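PDB 4H5G: amino acid ABC superfamily ATP binding cassette transporter, binding protein from Streptococcus pneumoniae, which binds L-arginine and probably delivers it to an amino acid ABC transporter as the extracellular substrate-binding component. Local coordinates for residues L14-S19 / L56-M61. Residues are numbered along the deposited sequence; the frame is centred on the assembly and turned at random. Where two conformers were deposited one is given.
Sequences LVVATS and LEILSM. With ARG (arginine), chain L.
Just past the ends of two parallel strands, S19 CA lies 3.2 Å from M61 O in a CA-H...O contact, and S19 O accepts a hydrogen bond from NH1 of the bound arginine (2.9 Å). This is the edge of the parallel sheet in one lobe of a type II periplasmic binding protein: 56-60 is the outer strand, and 14-18 lies between it and strand 77-78. One guanidinium nitrogen is thus held by a backbone carbonyl just past the end of a central strand; D21, among others, completes the site. Five backbone bonds zip the pair: E57 N donates to L14 O, V16 N to E57 O, L59 N to V16 O and T18 N to L59 O. The last, M61 N to T18 O (3.0 Å), is more bent at the hydrogen, 148°. On the face where helix 40-52 packs against L14, L56 and I58, L56 CD1 reaches V16 CG2 at 3.6 Å. With T18 OG1 anti to the backbone N (chi1 -161°), methyl CG2 meets I58 CG2 at 3.7 Å and the hydroxyl hydrogen-bonds with V79 O. On the other face, V15 and E57 run side by side, with CG2 of V15 3.5 Å from E57 OE2. Beside helix 66-71, the M61 chain bends at chi3 (72°), laying its CE methyl 3.8 Å from A17 CB.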
# COMPACT_ATOMS: atom_id res chain seq x y z
N LEU A 14 17.67 -2.36 -9.68
CA LEU A 14 16.58 -1.40 -9.50
C LEU A 14 16.20 -1.42 -8.02
O LEU A 14 15.75 -2.45 -7.52
CB LEU A 14 15.38 -1.82 -10.34
CG LEU A 14 14.12 -0.98 -10.19
CD1 LEU A 14 14.28 0.40 -10.87
CD2 LEU A 14 12.91 -1.73 -10.77
N VAL A 15 16.38 -0.31 -7.32
CA VAL A 15 16.13 -0.30 -5.87
C VAL A 15 14.74 0.25 -5.64
O VAL A 15 14.43 1.35 -6.08
CB VAL A 15 17.18 0.54 -5.12
CG1 VAL A 15 16.89 0.55 -3.63
CG2 VAL A 15 18.59 0.01 -5.41
N VAL A 16 13.89 -0.51 -4.95
CA VAL A 16 12.50 -0.12 -4.76
C VAL A 16 12.21 -0.04 -3.27
O VAL A 16 12.35 -1.03 -2.56
CB VAL A 16 11.56 -1.17 -5.41
CG1 VAL A 16 10.09 -0.85 -5.09
CG2 VAL A 16 11.78 -1.26 -6.92
N ALA A 17 11.80 1.14 -2.80
CA ALA A 17 11.44 1.35 -1.40
C ALA A 17 10.00 0.87 -1.17
O ALA A 17 9.10 1.19 -1.95
CB ALA A 17 11.57 2.81 -1.02
N THR A 18 9.79 0.11 -0.10
CA THR A 18 8.44 -0.38 0.20
C THR A 18 8.27 -0.58 1.71
O THR A 18 9.23 -0.52 2.46
CB THR A 18 8.10 -1.69 -0.54
OG1 THR A 18 6.68 -1.86 -0.57
CG2 THR A 18 8.72 -2.92 0.15
N SER A 19 7.04 -0.85 2.12
CA SER A 19 6.71 -1.11 3.52
C SER A 19 5.92 -2.41 3.59
O SER A 19 4.72 -2.41 3.35
CB SER A 19 5.89 0.06 4.10
OG SER A 19 5.35 -0.23 5.38
N LEU A 56 16.31 -6.89 -9.04
CA LEU A 56 15.42 -6.12 -8.17
C LEU A 56 16.00 -6.13 -6.75
O LEU A 56 16.34 -7.18 -6.23
CB LEU A 56 14.04 -6.77 -8.13
CG LEU A 56 13.05 -6.13 -7.15
CD1 LEU A 56 12.73 -4.68 -7.53
CD2 LEU A 56 11.76 -6.96 -7.08
N GLU A 57 16.10 -4.95 -6.13
CA GLU A 57 16.51 -4.88 -4.73
C GLU A 57 15.40 -4.20 -3.95
O GLU A 57 15.06 -3.05 -4.22
CB GLU A 57 17.82 -4.10 -4.61
CG GLU A 57 18.29 -3.90 -3.18
CD GLU A 57 19.70 -3.33 -3.12
OE1 GLU A 57 20.66 -4.08 -3.35
OE2 GLU A 57 19.84 -2.12 -2.87
N ILE A 58 14.81 -4.91 -3.01
CA ILE A 58 13.71 -4.35 -2.21
C ILE A 58 14.28 -3.75 -0.93
O ILE A 58 15.03 -4.40 -0.21
CB ILE A 58 12.68 -5.43 -1.84
CG1 ILE A 58 11.99 -5.97 -3.09
CG2 ILE A 58 11.63 -4.87 -0.88
CD1 ILE A 58 11.13 -4.97 -3.81
N LEU A 59 13.94 -2.49 -0.68
CA LEU A 59 14.41 -1.79 0.51
C LEU A 59 13.20 -1.61 1.42
O LEU A 59 12.31 -0.83 1.11
CB LEU A 59 14.99 -0.43 0.11
CG LEU A 59 15.55 0.46 1.22
CD1 LEU A 59 16.71 -0.21 1.96
CD2 LEU A 59 15.98 1.80 0.61
N SER A 60 13.16 -2.35 2.53
CA SER A 60 12.00 -2.32 3.43
C SER A 60 12.15 -1.29 4.55
O SER A 60 13.21 -1.16 5.16
CB SER A 60 11.79 -3.71 4.05
OG SER A 60 11.38 -4.64 3.08
N MET A 61 11.06 -0.58 4.83
CA MET A 61 11.05 0.40 5.91
C MET A 61 9.60 0.66 6.31
O MET A 61 8.70 0.04 5.77
CB MET A 61 11.67 1.69 5.40
CG MET A 61 10.85 2.32 4.29
SD MET A 61 11.84 3.54 3.41
CE MET A 61 12.97 2.47 2.52
N ARG L . -2.77 3.95 0.02
CA ARG L . -2.41 4.65 1.26
C ARG L . -1.47 5.80 0.99
O ARG L . -0.83 5.88 -0.07
CB ARG L . -1.77 3.69 2.28
CG ARG L . -0.62 2.85 1.73
CD ARG L . 0.10 2.08 2.85
NE ARG L . 1.09 1.14 2.31
CZ ARG L . 1.83 0.31 3.04
NH1 ARG L . 2.70 -0.51 2.45
NH2 ARG L . 1.70 0.31 4.36
OXT ARG L . -1.34 6.69 1.83